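Gamma-glutamyltransferase 1 Threonine peptidase. MEROPS family T03 (Pseudomonas nitroreducens, PDB 7D9E) catalyses transfer of the gamma-glutamyl group of glutathione and related donors to amino acids or to water, acting as a heterodimer of a large and a small subunit. Local coordinates at the interface of chains A and B. Coordinates in Å, arbitrary orientation; residue numbers count along the deposited sequence, not the author numbering. Chains: chain A, Gamma-glutamyltransferase 1 Threonine peptidase. MEROPS family T03; chain B, Gamma-glutamyltransferase 1 Threonine peptidase. MEROPS family T03.

Contact 1 and contact 2 lie about 25 Å apart, measured between the centres of their C-alpha atoms, and have no residue in common. Both join chain A, the large subunit, to chain B, the small one whose first residue, B:Thr1, is the nucleophile. In this family the two chains arise from one precursor by self-cleavage, so both patches belong to a single intimate heterodimer. Contact 1 sets A:Asn183 and helices 184-188 and 200-212 of chain A against a chain B loop around B:Val29 and B:Gly32, with direct hydrogen bonds. Contact 2 is built from chain A loop residues, and its polar links run through water.

Contact 1: the interface of chains A and B. Residues chain A 183-184, 187-188, 201; chain B 29-32, 34.
A:Asn183 meets the backbone of B:Val29 through both polar atoms of its side-chain amide, in a part of the large-small subunit interface that appears to pin this chain B loop to chain A. The backbone N of B:Val29 donates to A:Asn183 OD1 at 2.8 Å, in the carbonyl plane and on a lone pair. In return, A:Asn183 ND2 gives an N-H lying in its own amide plane to B:Val29 O at 2.8 Å, nearly straight. The pair satisfies the N-H and the C=O of one residue and holds the amide against rotation. A chi1 of 64°, with CG between the backbone N and carbonyl carbon, turns the amide toward chain B.

The tight part surrounds the side chain of B:Val29, which is wedged among A:Asn183, A:Tyr187 and A:Phe188. Its CG1, anti to the backbone N (chi1 -176°), sits over the middle of the A:Tyr187 ring, 3.6 Å from the ring centroid, as a CH-pi contact. The other branch, CG2, lies in the plane of the A:Phe188 ring and meets its edge at CE1, 3.8 Å away. An alanine in place of A:Tyr187 would probably open a gap beside B:Val29 CG1 and leave the carboxylate of A:Glu201 without its phenol donor.

That donor bond marks the passage to the looser part: A:Tyr187 OH reaches A:Glu201 OE1 at 3.1 Å, on the syn side and 24° out of the carboxylate plane. Both groups belong to chain A, so the phenol is a second-shell support for the carboxylate that faces B:Gly32. B:Gly32 N approaches A:Glu201 OE1 at 3.1 Å, but the bond is weak and strongly bent, and its approach to the phenol oxygen is also weak. The side chain of B:Lys31 is incompletely modelled, consistent with disorder there. Farther along, water intervenes: water 1 lies 2.9 Å from the backbone O of A:Glu201 and 2.8 Å from B:Gly32 O.

Contact 2: the interface of chains A and B. Residues chain A 101-103, 105-106; chain B 41, 46, 64.
A loop of chain A between strand 87-93 and the 3-10 helix 122-124 meets the 3-10 helix 40-43 of chain B and two chain B loop residues, B:Ser46 and B:Ile64, forming an apolar, water-bridged part of the subunit interface that probably steadies the chain A loop. B:Ile64 is the residue that spans this loop, sending its two branches to different places. CG1 stands anti to the carbonyl carbon (chi1 -57°), and with chi2 extended CD1 reaches A:Tyr106, 3.6 Å from CD2. The methyl lies beside the CD2-CE2 bond, displaced toward the ring face over whose centre A:Met105 CG rests. The second branch, CG2, points to the start of the segment and touches A:Ala101 CB at 3.9 Å.

B:Met41 adds a second apolar contact. Folded back along its chain, it crosses A:Met105 at about a right angle, and its terminal methyl CE lies 3.9 Å from A:Met105 SD. Its CB packs against A:Tyr106 at the phenol end, although the spacing to the hydroxyl oxygen is too short to be trusted.

Polar contact is indirect. Water 2 lies 3.0 Å from A:Tyr106 N and also contacts A:Lys103 O at 2.8 Å. The same water reaches chain B at B:Ser46 O, 3.0 Å away. A:Lys103 O also lies 2.9 Å from water 3, which in turn meets B:Ile64 N at 2.9 Å with a nearly straight 171° at the hydrogen.

Contact 1: the interface of chains A and B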
ATOM      1  N   ASN A 183     -11.893  13.745  17.251  1.00 24.08           N
ATOM      2  CA  ASN A 183     -11.137  14.949  17.584  1.00 26.72           C
ATOM      3  C   ASN A 183     -10.254  15.434  16.451  1.00 25.92           C
ATOM      4  O   ASN A 183      -9.372  16.274  16.679  1.00 25.76           O
ATOM      5  CB  ASN A 183     -10.328  14.715  18.860  1.00 25.46           C
ATOM      6  CG  ASN A 183      -9.270  13.644  18.695  1.00 26.45           C
ATOM      7  OD1 ASN A 183      -9.233  12.939  17.685  1.00 27.25           O
ATOM      8  ND2 ASN A 183      -8.429  13.497  19.699  1.00 26.29           N
ATOM      9  N   PHE A 184     -10.491  14.944  15.235  1.00 23.21           N
ATOM     10  CA  PHE A 184      -9.642  15.272  14.097  1.00 22.36           C
ATOM     11  C   PHE A 184      -9.476  16.772  13.925  1.00 24.63           C
ATOM     12  O   PHE A 184      -8.361  17.264  13.713  1.00 27.13           O
ATOM     13  CB  PHE A 184     -10.267  14.682  12.833  1.00 21.44           C
ATOM     14  CG  PHE A 184      -9.473  14.940  11.586  1.00 19.30           C
ATOM     15  CD1 PHE A 184      -8.254  14.326  11.387  1.00 17.55           C
ATOM     16  CD2 PHE A 184      -9.965  15.776  10.591  1.00 23.03           C
ATOM     17  CE1 PHE A 184      -7.526  14.537  10.224  1.00 19.35           C
ATOM     18  CE2 PHE A 184      -9.239  15.991   9.430  1.00 21.50           C
ATOM     19  CZ  PHE A 184      -8.021  15.373   9.243  1.00 20.39           C
ATOM     20  N   TYR A 187      -6.828  18.865  15.885  1.00 25.83           N
ATOM     21  CA  TYR A 187      -5.415  18.753  15.563  1.00 25.47           C
ATOM     22  C   TYR A 187      -5.083  19.116  14.134  1.00 23.89           C
ATOM     23  O   TYR A 187      -3.985  19.597  13.885  1.00 25.62           O
ATOM     24  CB  TYR A 187      -4.915  17.326  15.832  1.00 25.37           C
ATOM     25  CG  TYR A 187      -4.754  17.088  17.313  1.00 28.80           C
ATOM     26  CD1 TYR A 187      -5.819  16.659  18.085  1.00 27.55           C
ATOM     27  CD2 TYR A 187      -3.541  17.328  17.940  1.00 34.16           C
ATOM     28  CE1 TYR A 187      -5.678  16.473  19.449  1.00 34.57           C
ATOM     29  CE2 TYR A 187      -3.389  17.130  19.293  1.00 39.32           C
ATOM     30  CZ  TYR A 187      -4.459  16.699  20.036  1.00 34.48           C
ATOM     31  OH  TYR A 187      -4.296  16.511  21.388  1.00 40.31           O
ATOM     32  N   PHE A 188      -5.988  18.879  13.190  1.00 23.11           N
ATOM     33  CA  PHE A 188      -5.722  19.112  11.770  1.00 22.57           C
ATOM     34  C   PHE A 188      -6.583  20.226  11.208  1.00 21.55           C
ATOM     35  O   PHE A 188      -6.538  20.494  10.000  1.00 23.68           O
ATOM     36  CB  PHE A 188      -5.858  17.792  11.012  1.00 21.15           C
ATOM     37  CG  PHE A 188      -4.778  16.833  11.364  1.00 21.95           C
ATOM     38  CD1 PHE A 188      -4.901  15.995  12.460  1.00 22.47           C
ATOM     39  CD2 PHE A 188      -3.589  16.806  10.649  1.00 23.63           C
ATOM     40  CE1 PHE A 188      -3.877  15.131  12.815  1.00 21.96           C
ATOM     41  CE2 PHE A 188      -2.572  15.959  11.009  1.00 22.56           C
ATOM     42  CZ  PHE A 188      -2.699  15.117  12.095  1.00 24.61           C
ATOM     43  N   GLU A 201       3.085  18.468  19.453  1.00 24.17           N
ATOM     44  CA  GLU A 201       2.939  17.248  20.245  1.00 24.94           C
ATOM     45  C   GLU A 201       3.597  16.072  19.536  1.00 22.55           C
ATOM     46  O   GLU A 201       4.270  15.238  20.160  1.00 23.24           O
ATOM     47  CB  GLU A 201       1.461  16.958  20.506  1.00 26.85           C
ATOM     48  CG  GLU A 201       0.782  17.932  21.463  1.00 33.21           C
ATOM     49  CD  GLU A 201      -0.561  17.422  21.963  1.00 37.73           C
ATOM     50  OE1 GLU A 201      -1.162  16.563  21.283  1.00 48.90           O
ATOM     51  OE2 GLU A 201      -1.035  17.911  23.017  1.00 49.25           O
TER
ATOM     52  N   VAL B  29      -7.107  11.254  16.879  1.00 19.27           N
ATOM     53  CA  VAL B  29      -5.764  11.671  17.252  1.00 22.11           C
ATOM     54  C   VAL B  29      -5.523  11.308  18.706  1.00 22.24           C
ATOM     55  O   VAL B  29      -6.379  11.537  19.565  1.00 23.27           O
ATOM     56  CB  VAL B  29      -5.567  13.180  17.047  1.00 21.88           C
ATOM     57  CG1 VAL B  29      -4.124  13.561  17.341  1.00 24.13           C
ATOM     58  CG2 VAL B  29      -5.960  13.546  15.634  1.00 23.66           C
ATOM     59  N   VAL B  30      -4.346  10.753  18.983  1.00 21.09           N
ATOM     60  CA  VAL B  30      -3.986  10.423  20.359  1.00 18.81           C
ATOM     61  C   VAL B  30      -3.672  11.722  21.090  1.00 26.21           C
ATOM     62  O   VAL B  30      -2.635  12.349  20.856  1.00 23.92           O
ATOM     63  CB  VAL B  30      -2.811   9.447  20.415  1.00 21.50           C
ATOM     64  CG1 VAL B  30      -2.380   9.223  21.854  1.00 23.64           C
ATOM     65  CG2 VAL B  30      -3.213   8.144  19.757  1.00 24.27           C
ATOM     66  N   LYS B  31      -4.569  12.134  21.973  1.00 23.35           N
ATOM     67  CA  LYS B  31      -4.377  13.388  22.685  1.00 25.37           C
ATOM     68  C   LYS B  31      -3.046  13.361  23.425  1.00 27.14           C
ATOM     69  O   LYS B  31      -2.716  12.382  24.102  1.00 27.85           O
ATOM     70  CB  LYS B  31      -5.521  13.592  23.684  1.00 27.17           C
ATOM     71  CG  LYS B  31      -5.445  14.878  24.491  1.00 31.65           C
ATOM     72  CD  LYS B  31      -6.726  15.089  25.306  1.00 35.30           C
ATOM     73  N   GLY B  32      -2.292  14.454  23.306  1.00 24.55           N
ATOM     74  CA  GLY B  32      -1.002  14.578  23.932  1.00 28.14           C
ATOM     75  C   GLY B  32       0.155  14.053  23.110  1.00 26.41           C
ATOM     76  O   GLY B  32       1.304  14.408  23.398  1.00 28.39           O
ATOM     77  N   GLY B  34      -0.304  13.480  19.331  1.00 21.09           N
ATOM     78  CA  GLY B  34      -0.411  14.180  18.071  1.00 19.58           C
ATOM     79  C   GLY B  34      -0.500  13.335  16.817  1.00 21.49           C
ATOM     80  O   GLY B  34      -0.527  13.907  15.725  1.00 22.33           O
TER
HETATM   81  O   HOH W   1       4.026  14.182  22.838  1.00 26.87           O

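Contact 2: the interface of chains A and B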
ATOM      1  N   ALA A 101     -11.101  -7.914  19.859  1.00 23.42           N
ATOM      2  CA  ALA A 101     -11.888  -7.929  18.633  1.00 24.31           C
ATOM      3  C   ALA A 101     -12.649  -9.241  18.493  1.00 26.39           C
ATOM      4  O   ALA A 101     -12.232 -10.282  19.002  1.00 27.10           O
ATOM      5  CB  ALA A 101     -10.971  -7.725  17.423  1.00 22.55           C
ATOM      6  N   THR A 102     -13.784  -9.185  17.799  0.51 23.67           N
ATOM      7  CA  THR A 102     -14.634 -10.349  17.595  0.51 25.25           C
ATOM      8  C   THR A 102     -15.241 -10.303  16.196  0.51 24.11           C
ATOM      9  O   THR A 102     -15.439  -9.234  15.621  0.51 25.26           O
ATOM     10  CB  THR A 102     -15.707 -10.445  18.703  0.51 37.26           C
ATOM     11  OG1 THR A 102     -16.179 -11.797  18.815  0.51 41.18           O
ATOM     12  CG2 THR A 102     -16.872  -9.514  18.415  0.51 36.41           C
ATOM     13  N   LYS A 103     -15.571 -11.495  15.687  1.00 29.34           N
ATOM     14  CA  LYS A 103     -16.025 -11.651  14.306  1.00 26.94           C
ATOM     15  C   LYS A 103     -17.156 -10.699  13.931  1.00 24.77           C
ATOM     16  O   LYS A 103     -17.141 -10.132  12.829  1.00 25.88           O
ATOM     17  CB  LYS A 103     -16.456 -13.105  14.091  1.00 34.24           C
ATOM     18  CG  LYS A 103     -16.966 -13.454  12.701  1.00 32.84           C
ATOM     19  CD  LYS A 103     -17.261 -14.969  12.592  1.00 38.35           C
ATOM     20  N   MET A 105     -18.148  -7.778  15.474  1.00 27.81           N
ATOM     21  CA  MET A 105     -18.097  -6.546  16.237  1.00 28.68           C
ATOM     22  C   MET A 105     -18.671  -5.348  15.472  1.00 29.47           C
ATOM     23  O   MET A 105     -19.013  -4.334  16.090  1.00 31.68           O
ATOM     24  CB  MET A 105     -16.667  -6.180  16.635  1.00 26.17           C
ATOM     25  CG  MET A 105     -15.754  -5.847  15.502  1.00 24.58           C
ATOM     26  SD  MET A 105     -14.004  -5.987  15.916  1.00 25.93           S
ATOM     27  CE  MET A 105     -13.759  -4.390  16.661  1.00 28.36           C
ATOM     28  N   TYR A 106     -18.757  -5.418  14.151  1.00 27.24           N
ATOM     29  CA  TYR A 106     -19.271  -4.293  13.378  1.00 29.28           C
ATOM     30  C   TYR A 106     -20.723  -4.484  12.948  1.00 27.08           C
ATOM     31  O   TYR A 106     -21.227  -3.692  12.144  1.00 31.54           O
ATOM     32  CB  TYR A 106     -18.362  -4.007  12.183  1.00 24.12           C
ATOM     33  CG  TYR A 106     -16.961  -3.623  12.593  1.00 23.30           C
ATOM     34  CD1 TYR A 106     -16.727  -2.515  13.395  1.00 25.01           C
ATOM     35  CD2 TYR A 106     -15.872  -4.381  12.195  1.00 24.33           C
ATOM     36  CE1 TYR A 106     -15.451  -2.155  13.759  1.00 21.98           C
ATOM     37  CE2 TYR A 106     -14.591  -4.047  12.581  1.00 24.33           C
ATOM     38  CZ  TYR A 106     -14.387  -2.946  13.372  1.00 21.17           C
ATOM     39  OH  TYR A 106     -13.106  -2.614  13.747  1.00 22.39           O
TER
ATOM     40  N   MET B  41      -9.088  -1.850  10.363  1.00 17.86           N
ATOM     41  CA  MET B  41     -10.017  -2.943  10.636  1.00 20.48           C
ATOM     42  C   MET B  41     -10.995  -3.148   9.481  1.00 20.84           C
ATOM     43  O   MET B  41     -11.524  -4.254   9.303  1.00 20.94           O
ATOM     44  CB  MET B  41     -10.786  -2.708  11.985  1.00 20.67           C
ATOM     45  CG  MET B  41      -9.766  -2.733  13.159  1.00 22.97           C
ATOM     46  SD  MET B  41      -9.120  -4.464  13.490  1.00 21.58           S
ATOM     47  CE  MET B  41     -10.688  -5.206  14.008  1.00 28.88           C
ATOM     48  N   SER B  46     -16.205  -7.932   7.259  1.00 26.71           N
ATOM     49  CA  SER B  46     -17.074  -7.691   8.407  1.00 30.74           C
ATOM     50  C   SER B  46     -18.263  -8.637   8.431  1.00 30.92           C
ATOM     51  O   SER B  46     -18.860  -8.852   9.491  1.00 33.10           O
ATOM     52  CB  SER B  46     -17.621  -6.259   8.361  1.00 34.07           C
ATOM     53  OG  SER B  46     -16.588  -5.293   8.430  1.00 40.37           O
ATOM     54  N   ILE B  64     -12.603 -11.350  10.952  1.00 23.37           N
ATOM     55  CA  ILE B  64     -11.955 -10.761  12.119  1.00 19.94           C
ATOM     56  C   ILE B  64     -11.631 -11.848  13.136  1.00 20.95           C
ATOM     57  O   ILE B  64     -12.494 -12.656  13.512  1.00 24.20           O
ATOM     58  CB  ILE B  64     -12.855  -9.678  12.744  1.00 22.27           C
ATOM     59  CG1 ILE B  64     -13.195  -8.603  11.713  1.00 24.52           C
ATOM     60  CG2 ILE B  64     -12.201  -9.082  13.990  1.00 24.46           C
ATOM     61  CD1 ILE B  64     -14.321  -7.653  12.150  1.00 24.35           C
TER
HETATM   62  O   HOH W   2     -18.115  -7.560  12.095  1.00 23.83           O
HETATM   63  O   HOH W   3     -15.472 -10.888  10.601  1.00 25.33           O